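Local atomic coordinates of beta-lactamase (Serratia marcescens, PDB entry 5GWA), a protein that probably hydrolyses beta-lactam antibiotics to substituted beta-amino acids, as a class A extended-spectrum beta-lactamase, and is inhibited by avibactam. Residues His41-Gln46 with Tyr249-Ser254; Lys50-Leu55 with Val168-Lys173; Lys139-Lys144 with Asn160-Asp165. One frame throughout, in Å; residues are numbered along the deposited sequence. Where two conformers were deposited one is given.

Contact 1 of 3, residues His41-Gln46 with Tyr249-Ser254; sequences HHYPMQ and YVSDSS. With NXL ((2S,5R)-1-formyl-5-[(sulfooxy)amino]piperidine-2-carboxamide), chain B.
Y43 and P44, on the segment that runs into the avibactam pocket at Q46, pack against Y249 and S251 of strand 243-253. The two tyrosines carry most of the contact. CD1 of Y43 lies 3.6 Å from CB of Y249, and CB of Y43 lies 3.8 Å from CG of Y249. The rings are nearly parallel (27°) but offset, with centroids 5.7 Å apart, so they barely overlap. The Y43 ring also meets S251, where CD1 is 3.5 Å from OG. With chi1 at 74°, this OG stands between the backbone N and the carbonyl carbon, which sets it beside CD1 and CE1 of Y43. It is hydrogen-bonded to the carbonyl of K21. P44 adds a looser touch, with its CD 4.2 Å from CB of S251.

Strand 243-253 is the middle strand of the five-stranded antiparallel sheet of the class A fold. Strand 43-44 belongs to a separate small sheet, so the contact joins the two sheets through side chains, without a hydrogen bond between the segments. The buried hydroxyls are satisfied elsewhere: OH of Y43 by the carbonyl of N38, and OH of Y249 by OG1 of T167. Near the C-terminal end of strand 243-253, D252 and S253 lie opposite T227 as a G1 beta bulge. Beyond P44 and M45 the chain reaches the inhibitor, where CB of Q46 is 3.4 Å from OAC of avibactam. NE2 of Q46 is hydrogen-bonded to OE1 of Q157.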
loop_
_atom_site.group_PDB
_atom_site.type_symbol
_atom_site.label_atom_id
_atom_site.label_comp_id
_atom_site.label_asym_id
_atom_site.label_seq_id
_atom_site.Cartn_x
_atom_site.Cartn_y
_atom_site.Cartn_z
ATOM N N HIS A 41 -8.097 -27.419 -7.162
ATOM C CA HIS A 41 -7.087 -26.855 -6.314
ATOM C C HIS A 41 -7.642 -25.744 -5.450
ATOM O O HIS A 41 -8.736 -25.215 -5.723
ATOM C CB HIS A 41 -5.908 -26.372 -7.181
ATOM C CG HIS A 41 -5.276 -27.462 -7.979
ATOM N ND1 HIS A 41 -4.287 -28.281 -7.464
ATOM C CD2 HIS A 41 -5.513 -27.906 -9.230
ATOM C CE1 HIS A 41 -3.885 -29.115 -8.399
ATOM N NE2 HIS A 41 -4.596 -28.891 -9.491
ATOM N N HIS A 42 -6.870 -25.355 -4.429
ATOM C CA HIS A 42 -7.233 -24.250 -3.551
ATOM C C HIS A 42 -6.351 -23.050 -3.871
ATOM O O HIS A 42 -5.135 -23.130 -3.824
ATOM C CB HIS A 42 -7.081 -24.658 -2.094
ATOM C CG HIS A 42 -8.121 -25.632 -1.659
ATOM N ND1 HIS A 42 -8.218 -26.112 -0.364
ATOM C CD2 HIS A 42 -9.138 -26.191 -2.344
ATOM C CE1 HIS A 42 -9.265 -26.910 -0.278
ATOM N NE2 HIS A 42 -9.845 -26.974 -1.456
ATOM N N TYR A 43 -6.973 -21.948 -4.245
ATOM C CA TYR A 43 -6.251 -20.778 -4.670
ATOM C C TYR A 43 -6.376 -19.684 -3.622
ATOM O O TYR A 43 -7.433 -19.456 -3.093
ATOM C CB TYR A 43 -6.895 -20.301 -5.975
ATOM C CG TYR A 43 -6.697 -21.277 -7.106
ATOM C CD1 TYR A 43 -5.579 -21.208 -7.902
ATOM C CD2 TYR A 43 -7.610 -22.269 -7.361
ATOM C CE1 TYR A 43 -5.340 -22.154 -8.868
ATOM C CE2 TYR A 43 -7.391 -23.231 -8.320
ATOM C CZ TYR A 43 -6.257 -23.157 -9.089
ATOM O OH TYR A 43 -6.035 -24.089 -10.076
ATOM N N PRO A 44 -5.296 -18.954 -3.365
ATOM C CA PRO A 44 -5.380 -17.864 -2.433
ATOM C C PRO A 44 -6.159 -16.704 -3.032
ATOM O O PRO A 44 -5.911 -16.308 -4.175
ATOM C CB PRO A 44 -3.915 -17.515 -2.178
ATOM C CG PRO A 44 -3.203 -17.974 -3.404
ATOM C CD PRO A 44 -3.930 -19.193 -3.856
ATOM N N MET A 45 -7.132 -16.224 -2.281
ATOM C CA MET A 45 -8.066 -15.215 -2.803
ATOM C C MET A 45 -7.464 -13.794 -2.870
ATOM O O MET A 45 -7.882 -12.985 -3.728
ATOM C CB MET A 45 -9.345 -15.183 -1.968
ATOM C CG MET A 45 -10.212 -16.377 -2.188
ATOM S SD MET A 45 -11.828 -16.231 -1.429
ATOM C CE MET A 45 -11.448 -16.552 0.280
ATOM N N GLN A 46 -6.592 -13.465 -1.914
ATOM C CA GLN A 46 -6.147 -12.096 -1.601
ATOM C C GLN A 46 -7.364 -11.181 -1.636
ATOM O O GLN A 46 -8.405 -11.558 -1.081
ATOM C CB GLN A 46 -5.070 -11.665 -2.552
ATOM C CG GLN A 46 -3.703 -12.187 -2.210
ATOM C CD GLN A 46 -3.125 -11.550 -0.970
ATOM O OE1 GLN A 46 -3.717 -10.658 -0.368
ATOM N NE2 GLN A 46 -1.951 -12.060 -0.537
ATOM N N TYR A 249 -7.622 -17.301 -11.304
ATOM C CA TYR A 249 -6.617 -17.202 -10.255
ATOM C C TYR A 249 -5.280 -17.669 -10.809
ATOM O O TYR A 249 -5.124 -18.833 -11.144
ATOM C CB TYR A 249 -6.976 -18.106 -9.058
ATOM C CG TYR A 249 -8.292 -17.756 -8.456
ATOM C CD1 TYR A 249 -9.472 -18.269 -8.962
ATOM C CD2 TYR A 249 -8.367 -16.909 -7.354
ATOM C CE1 TYR A 249 -10.688 -17.949 -8.393
ATOM C CE2 TYR A 249 -9.583 -16.484 -6.864
ATOM C CZ TYR A 249 -10.719 -16.989 -7.392
ATOM O OH TYR A 249 -11.886 -16.581 -6.822
ATOM N N VAL A 250 -4.348 -16.744 -11.057
ATOM C CA VAL A 250 -2.990 -17.126 -11.446
ATOM C C VAL A 250 -2.154 -17.250 -10.189
ATOM O O VAL A 250 -1.872 -16.253 -9.509
ATOM C CB VAL A 250 -2.375 -16.068 -12.401
ATOM C CG1 VAL A 250 -0.967 -16.481 -12.803
ATOM C CG2 VAL A 250 -3.254 -15.834 -13.611
ATOM N N SER A 251 -1.839 -18.494 -9.788
ATOM C CA SER A 251 -1.231 -18.711 -8.489
ATOM C C SER A 251 0.173 -19.282 -8.578
ATOM O O SER A 251 0.522 -19.889 -9.570
ATOM C CB SER A 251 -2.130 -19.573 -7.582
ATOM O OG SER A 251 -2.110 -20.939 -7.977
ATOM N N ASP A 252 0.937 -19.065 -7.510
ATOM C CA ASP A 252 2.296 -19.574 -7.365
ATOM C C ASP A 252 3.114 -19.452 -8.635
ATOM O O ASP A 252 3.579 -20.424 -9.223
ATOM C CB ASP A 252 2.239 -21.001 -6.837
ATOM C CG ASP A 252 1.669 -21.065 -5.438
ATOM O OD1 ASP A 252 1.597 -20.015 -4.761
ATOM O OD2 ASP A 252 1.383 -22.201 -4.982
ATOM N N SER A 253 3.120 -18.227 -9.162
ATOM C CA SER A 253 3.662 -17.980 -10.460
ATOM C C SER A 253 5.109 -17.509 -10.424
ATOM O O SER A 253 5.482 -16.642 -9.646
ATOM C CB SER A 253 2.823 -16.921 -11.163
ATOM O OG SER A 253 3.333 -16.628 -12.449
ATOM N N SER A 254 5.891 -18.147 -11.279
ATOM C CA SER A 254 7.243 -17.700 -11.580
ATOM C C SER A 254 7.297 -16.639 -12.649
ATOM O O SER A 254 8.388 -16.146 -12.969
ATOM C CB SER A 254 8.090 -18.924 -11.981
ATOM O OG SER A 254 8.346 -19.694 -10.823
HETATM O OAC NXL B . -5.348 -8.327 -3.130
HETATM C CAN NXL B . -5.588 -7.262 -2.571
HETATM N N NXL B . -4.725 -6.415 -2.228
HETATM C CAJ NXL B . -5.098 -5.064 -1.862
HETATM C CA NXL B . -3.311 -6.736 -2.361
HETATM C C NXL B . -2.552 -6.822 -1.082
HETATM O O NXL B . -3.049 -6.499 -0.018
HETATM N NAA NXL B . -1.261 -7.139 -1.215
HETATM C CB NXL B . -2.669 -5.729 -3.280
HETATM C CAH NXL B . -3.035 -4.302 -2.950
HETATM C CAO NXL B . -4.543 -4.103 -2.885
HETATM N NAK NXL B . -5.283 -4.192 -4.161
HETATM O OAL NXL B . -4.706 -4.872 -5.130
HETATM S SAR NXL B . -5.658 -5.416 -6.200
HETATM O OAD NXL B . -5.584 -4.441 -7.242
HETATM O OAE NXL B . -5.285 -6.631 -6.836
HETATM O OAG NXL B . -7.000 -5.813 -5.358
#

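Contact 2 of 3, residues Lys50-Leu55 with Val168-Lys173; sequences KFHLAL and VQLLKK
L170 meets F51, H52 and L55, and L171 meets F51, in a buried helix-helix contact of the class A beta-lactamase fold. CD2 of L170 carries much of it. This methyl lies 3.4 Å from CD2 of H52 and 3.8 Å from CE2 of F51, so it touches both aromatic rings. It approaches each ring obliquely. L55 meets L170 tip to tip, its CD1 4.1 Å from CD1 of L170 and as near to CD2. CG of L170 is anti to the backbone N (chi1 -178°), which carries the branch point toward helix 49-63.

L171 uses one methyl. Its CD2 sits over a face of the F51 ring in a CH-pi contact, 4.0 Å from the ring centroid and 25° off the ring normal. CG of L55, from the same helix as F51, lies over the opposite face, toward the rim. No hydrogen bond crosses between the segments.

The axes of the two short helical segments come within 11.9 Å, and their N-to-C directions differ by 37°. At this spacing the contact is made by side chains alone. Further residues close round them. F174 packs edge-to-face with F51, L188 of helix 182-193 touches F51 and L55, and I133 of helix 126-135 touches H52 and L170. K50, one turn before A54, points elsewhere, into the avibactam pocket. There its NZ is hydrogen-bonded to OG of S47, OG of S111 and OD1 of N113, consistent with the SxxK motif of this family. Within the helix, the backbone N of A54 donates to O of K50 at 3.0 Å.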
loop_
_atom_site.group_PDB
_atom_site.type_symbol
_atom_site.label_atom_id
_atom_site.label_comp_id
_atom_site.label_asym_id
_atom_site.label_seq_id
_atom_site.Cartn_x
_atom_site.Cartn_y
_atom_site.Cartn_z
ATOM N N LYS A 50 -12.900 -9.481 -0.639
ATOM C CA LYS A 50 -13.619 -8.267 -0.234
ATOM C C LYS A 50 -15.020 -8.260 -0.859
ATOM O O LYS A 50 -15.912 -7.544 -0.387
ATOM C CB LYS A 50 -12.837 -7.010 -0.602
ATOM C CG LYS A 50 -11.539 -6.896 0.203
ATOM C CD LYS A 50 -10.580 -5.879 -0.397
ATOM C CE LYS A 50 -9.254 -5.918 0.333
ATOM N NZ LYS A 50 -8.324 -4.877 -0.168
ATOM N N PHE A 51 -15.202 -8.978 -1.960
ATOM C CA PHE A 51 -16.561 -9.206 -2.486
ATOM C C PHE A 51 -17.420 -9.903 -1.451
ATOM O O PHE A 51 -18.533 -9.447 -1.110
ATOM C CB PHE A 51 -16.479 -10.006 -3.806
ATOM C CG PHE A 51 -17.812 -10.511 -4.295
ATOM C CD1 PHE A 51 -18.787 -9.612 -4.686
ATOM C CD2 PHE A 51 -18.072 -11.861 -4.371
ATOM C CE1 PHE A 51 -20.002 -10.049 -5.171
ATOM C CE2 PHE A 51 -19.314 -12.308 -4.817
ATOM C CZ PHE A 51 -20.271 -11.387 -5.222
ATOM N N HIS A 52 -16.884 -10.979 -0.900
ATOM C CA HIS A 52 -17.619 -11.832 0.033
ATOM C C HIS A 52 -17.905 -10.971 1.266
ATOM O O HIS A 52 -18.985 -11.009 1.835
ATOM C CB HIS A 52 -16.755 -13.022 0.441
ATOM C CG HIS A 52 -16.266 -13.847 -0.711
ATOM N ND1 HIS A 52 -15.435 -13.328 -1.689
ATOM C CD2 HIS A 52 -16.364 -15.168 -0.980
ATOM C CE1 HIS A 52 -15.133 -14.276 -2.550
ATOM N NE2 HIS A 52 -15.674 -15.401 -2.147
ATOM N N LEU A 53 -16.893 -10.223 1.702
ATOM C CA LEU A 53 -17.053 -9.331 2.859
ATOM C C LEU A 53 -18.176 -8.307 2.650
ATOM O O LEU A 53 -19.061 -8.155 3.517
ATOM C CB LEU A 53 -15.712 -8.631 3.104
ATOM C CG LEU A 53 -15.762 -7.492 4.105
ATOM C CD1 LEU A 53 -16.213 -7.963 5.476
ATOM C CD2 LEU A 53 -14.419 -6.796 4.179
ATOM N N ALA A 54 -18.266 -7.762 1.446
ATOM C CA ALA A 54 -19.247 -6.751 1.112
ATOM C C ALA A 54 -20.650 -7.362 1.151
ATOM O O ALA A 54 -21.581 -6.747 1.675
ATOM C CB ALA A 54 -18.947 -6.124 -0.215
ATOM N N LEU A 55 -20.786 -8.564 0.619
ATOM C CA LEU A 55 -22.062 -9.302 0.752
ATOM C C LEU A 55 -22.491 -9.402 2.199
ATOM O O LEU A 55 -23.644 -9.084 2.511
ATOM C CB LEU A 55 -21.954 -10.712 0.174
ATOM C CG LEU A 55 -21.710 -10.828 -1.325
ATOM C CD1 LEU A 55 -21.497 -12.274 -1.700
ATOM C CD2 LEU A 55 -22.821 -10.249 -2.162
ATOM N N VAL A 168 -17.591 -18.525 -9.005
ATOM C CA VAL A 168 -18.598 -18.183 -9.994
ATOM C C VAL A 168 -20.015 -18.634 -9.560
ATOM O O VAL A 168 -20.981 -17.948 -9.891
ATOM C CB VAL A 168 -18.282 -18.652 -11.413
ATOM C CG1 VAL A 168 -17.054 -17.966 -11.973
ATOM C CG2 VAL A 168 -18.178 -20.175 -11.491
ATOM N N GLN A 169 -20.134 -19.709 -8.792
ATOM C CA GLN A 169 -21.420 -20.061 -8.159
ATOM C C GLN A 169 -21.926 -18.916 -7.307
ATOM O O GLN A 169 -23.105 -18.526 -7.393
ATOM C CB GLN A 169 -21.286 -21.333 -7.345
ATOM C CG GLN A 169 -21.072 -22.569 -8.207
ATOM C CD GLN A 169 -20.435 -23.715 -7.449
ATOM O OE1 GLN A 169 -20.520 -23.789 -6.219
ATOM N NE2 GLN A 169 -19.833 -24.644 -8.182
ATOM N N LEU A 170 -21.029 -18.377 -6.487
ATOM C CA LEU A 170 -21.391 -17.241 -5.655
ATOM C C LEU A 170 -21.732 -16.017 -6.471
ATOM O O LEU A 170 -22.657 -15.243 -6.110
ATOM C CB LEU A 170 -20.281 -16.968 -4.643
ATOM C CG LEU A 170 -20.501 -15.834 -3.641
ATOM C CD1 LEU A 170 -21.611 -16.254 -2.677
ATOM C CD2 LEU A 170 -19.241 -15.506 -2.834
ATOM N N LEU A 171 -20.913 -15.699 -7.479
ATOM C CA LEU A 171 -21.183 -14.542 -8.331
ATOM C C LEU A 171 -22.537 -14.630 -9.026
ATOM O O LEU A 171 -23.209 -13.614 -9.202
ATOM C CB LEU A 171 -20.085 -14.369 -9.380
ATOM C CG LEU A 171 -18.754 -13.868 -8.840
ATOM C CD1 LEU A 171 -17.658 -14.167 -9.827
ATOM C CD2 LEU A 171 -18.757 -12.384 -8.509
ATOM N N LYS A 172 -22.939 -15.840 -9.410
ATOM C CA LYS A 172 -24.229 -16.043 -10.065
ATOM C C LYS A 172 -25.423 -15.881 -9.113
ATOM O O LYS A 172 -26.365 -15.148 -9.457
ATOM C CB LYS A 172 -24.250 -17.414 -10.741
ATOM C CG LYS A 172 -25.564 -17.761 -11.413
ATOM C CD LYS A 172 -25.418 -19.021 -12.232
ATOM C CE LYS A 172 -26.699 -19.384 -12.957
ATOM N NZ LYS A 172 -26.446 -20.332 -14.076
ATOM N N LYS A 173 -25.305 -16.402 -7.896
ATOM C CA LYS A 173 -26.307 -16.185 -6.830
ATOM C C LYS A 173 -26.460 -14.694 -6.615
ATOM O O LYS A 173 -27.560 -14.132 -6.561
ATOM C CB LYS A 173 -25.869 -16.849 -5.535
ATOM C CG LYS A 173 -25.931 -18.367 -5.567
ATOM C CD LYS A 173 -25.743 -18.951 -4.178
ATOM C CE LYS A 173 -25.749 -20.464 -4.207
ATOM N NZ LYS A 173 -27.159 -20.939 -4.079
#

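Contact 3 of 3, residues Lys139-Lys144 with Asn160-Asp165; sequences KNISIK and NWTTPD. With NA (sodium ion), chain L; NA (sodium ion), chain K.
CB of S142 lies over one face of the W161 indole, and H42 stacks on the opposite face. The S142 CB is 3.4 Å from the centroid of the five-membered ring and 17° off its normal, a close CH-pi contact. Toward the six-membered ring, O of N140 approaches CZ3 of W161 obliquely. The chi1 of W161, 58°, turns the indole back over S142. OG of S142 is hydrogen-bonded to the carbonyl of T159.

Strands 141-142 and 161-162 run antiparallel in a three-stranded sheet, with 161-162 in the middle. I141 and T162 form a non-hydrogen-bonded pair. N of S142 donates to O of W161 at 2.9 Å, while the return bond from W161 N to S142 O is weak. Beyond the strands, OD1 of N160 accepts from N of K144 at 2.8 Å, a nearly straight bond of 173°. At the other end, N of T163 donates to O of N140 at 3.1 Å.

T163 is the N-cap residue of helix 164-175. Its OG1 is hydrogen-bonded to N of A166 and donates to OD1 of D165 from above the carboxylate plane. T163 OG1 also binds a sodium ion at 2.7 Å, in a site that includes N140. A water on this ion donates to O of K139, tying the two segments through the metal. D165 OD1 binds a second sodium ion, together with two waters and the carbonyl of E39.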
loop_
_atom_site.group_PDB
_atom_site.type_symbol
_atom_site.label_atom_id
_atom_site.label_comp_id
_atom_site.label_asym_id
_atom_site.label_seq_id
_atom_site.Cartn_x
_atom_site.Cartn_y
_atom_site.Cartn_z
ATOM N N LYS A 139 -20.015 -24.151 -1.140
ATOM C CA LYS A 139 -18.935 -24.829 -0.451
ATOM C C LYS A 139 -17.592 -24.355 -1.025
ATOM O O LYS A 139 -17.563 -23.683 -2.063
ATOM C CB LYS A 139 -19.056 -26.342 -0.601
ATOM C CG LYS A 139 -20.327 -26.933 -0.006
ATOM C CD LYS A 139 -20.220 -28.444 0.079
ATOM C CE LYS A 139 -21.260 -29.015 1.021
ATOM N NZ LYS A 139 -22.521 -29.255 0.281
ATOM N N ASN A 140 -16.511 -24.756 -0.381
ATOM C CA ASN A 140 -15.145 -24.599 -0.949
ATOM C C ASN A 140 -14.692 -23.161 -0.994
ATOM O O ASN A 140 -13.870 -22.786 -1.853
ATOM C CB ASN A 140 -15.001 -25.244 -2.310
ATOM C CG ASN A 140 -14.799 -26.741 -2.214
ATOM O OD1 ASN A 140 -14.372 -27.255 -1.173
ATOM N ND2 ASN A 140 -15.238 -27.441 -3.209
ATOM N N ILE A 141 -15.094 -22.399 0.015
ATOM C CA ILE A 141 -14.520 -21.091 0.292
ATOM C C ILE A 141 -14.126 -21.049 1.762
ATOM O O ILE A 141 -14.954 -21.386 2.630
ATOM C CB ILE A 141 -15.515 -19.946 -0.012
ATOM C CG1 ILE A 141 -15.944 -19.989 -1.485
ATOM C CG2 ILE A 141 -14.890 -18.580 0.296
ATOM C CD1 ILE A 141 -17.015 -19.021 -1.902
ATOM N N SER A 142 -12.925 -20.556 2.038
ATOM C CA SER A 142 -12.404 -20.455 3.399
ATOM C C SER A 142 -12.001 -19.021 3.671
ATOM O O SER A 142 -11.115 -18.490 2.997
ATOM C CB SER A 142 -11.217 -21.384 3.587
ATOM O OG SER A 142 -10.592 -21.180 4.845
ATOM N N ILE A 143 -12.625 -18.407 4.671
ATOM C CA ILE A 143 -12.287 -17.037 5.080
ATOM C C ILE A 143 -11.814 -17.086 6.526
ATOM O O ILE A 143 -12.624 -17.326 7.456
ATOM C CB ILE A 143 -13.459 -16.070 4.844
ATOM C CG1 ILE A 143 -13.782 -16.000 3.339
ATOM C CG2 ILE A 143 -13.208 -14.690 5.453
ATOM C CD1 ILE A 143 -15.102 -15.373 2.973
ATOM N N LYS A 144 -10.531 -16.773 6.707
ATOM C CA LYS A 144 -9.853 -16.997 7.975
ATOM C C LYS A 144 -9.062 -15.797 8.490
ATOM O O LYS A 144 -8.672 -15.788 9.645
ATOM C CB LYS A 144 -8.955 -18.196 7.845
ATOM C CG LYS A 144 -9.709 -19.491 7.574
ATOM C CD LYS A 144 -10.552 -19.964 8.726
ATOM C CE LYS A 144 -11.507 -21.058 8.244
ATOM N NZ LYS A 144 -12.209 -21.700 9.388
ATOM N N ASN A 160 -6.940 -18.099 3.293
ATOM C CA ASN A 160 -8.081 -17.494 2.628
ATOM C C ASN A 160 -8.150 -18.024 1.196
ATOM O O ASN A 160 -7.635 -17.408 0.261
ATOM C CB ASN A 160 -7.941 -15.983 2.565
ATOM C CG ASN A 160 -8.116 -15.313 3.896
ATOM O OD1 ASN A 160 -8.938 -15.713 4.712
ATOM N ND2 ASN A 160 -7.406 -14.245 4.097
ATOM N N TRP A 161 -8.729 -19.205 1.037
ATOM C CA TRP A 161 -8.659 -19.919 -0.234
ATOM C C TRP A 161 -10.017 -20.183 -0.825
ATOM O O TRP A 161 -11.049 -20.114 -0.128
ATOM C CB TRP A 161 -7.905 -21.252 -0.072
ATOM C CG TRP A 161 -8.508 -22.216 0.955
ATOM C CD1 TRP A 161 -8.011 -22.495 2.195
ATOM C CD2 TRP A 161 -9.595 -23.131 0.748
ATOM N NE1 TRP A 161 -8.815 -23.429 2.827
ATOM C CE2 TRP A 161 -9.766 -23.862 1.945
ATOM C CE3 TRP A 161 -10.439 -23.404 -0.322
ATOM C CZ2 TRP A 161 -10.790 -24.800 2.104
ATOM C CZ3 TRP A 161 -11.435 -24.361 -0.157
ATOM C CH2 TRP A 161 -11.584 -25.041 1.048
ATOM N N THR A 162 -10.022 -20.529 -2.105
ATOM C CA THR A 162 -11.237 -20.849 -2.807
ATOM C C THR A 162 -10.980 -21.826 -3.929
ATOM O O THR A 162 -9.871 -21.854 -4.482
ATOM C CB THR A 162 -11.882 -19.560 -3.385
ATOM O OG1 THR A 162 -13.222 -19.834 -3.800
ATOM C CG2 THR A 162 -11.077 -19.014 -4.550
ATOM N N THR A 163 -12.018 -22.545 -4.340
ATOM C CA THR A 163 -12.007 -23.117 -5.656
ATOM C C THR A 163 -12.581 -22.105 -6.640
ATOM O O THR A 163 -13.330 -21.228 -6.274
ATOM C CB THR A 163 -12.819 -24.398 -5.767
ATOM O OG1 THR A 163 -14.176 -24.141 -5.419
ATOM C CG2 THR A 163 -12.223 -25.519 -4.901
ATOM N N PRO A 164 -12.195 -22.197 -7.921
ATOM C CA PRO A 164 -12.706 -21.154 -8.843
ATOM C C PRO A 164 -14.192 -21.302 -9.147
ATOM O O PRO A 164 -14.885 -20.306 -9.385
ATOM C CB PRO A 164 -11.878 -21.314 -10.103
ATOM C CG PRO A 164 -10.831 -22.330 -9.815
ATOM C CD PRO A 164 -11.152 -23.031 -8.519
ATOM N N ASP A 165 -14.682 -22.541 -9.200
ATOM C CA ASP A 165 -16.093 -22.789 -9.407
ATOM C C ASP A 165 -16.948 -22.316 -8.246
ATOM O O ASP A 165 -17.994 -21.730 -8.488
ATOM C CB ASP A 165 -16.377 -24.241 -9.807
ATOM C CG ASP A 165 -15.840 -25.256 -8.828
ATOM O OD1 ASP A 165 -14.716 -25.139 -8.313
ATOM O OD2 ASP A 165 -16.556 -26.250 -8.580
HETATM NA NA NA L . -16.283 -25.878 -5.513
HETATM NA NA NA K . -13.831 -27.547 -7.368
HETATM O O HOH W 1 -18.519 -24.719 -4.467
HETATM O O HOH W 2 -14.894 -29.821 -8.457
HETATM O O HOH W 3 -13.624 -29.425 -5.446
#

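Contacts 1 and 3 share the small three-stranded sheet, in which strand 161-162 lies between 43-44 and 141-142. Their centres are about 11 Å apart. The centre of contact 2 is about 11 Å from that of contact 3 and about 18 Å from that of contact 1. Contacts 2 and 3 both use helix 164-175. M45 of contact 1 touches H52 of contact 2. Along the chain, contact 3 is nested within the loop closed by contact 2, and contact 2 within that closed by contact 1. The small sheet thus lies between the five-stranded sheet, met at contact 1, and helix 49-63, where I141 and I143 pack on H52. Q46 and K50 line the avibactam pocket.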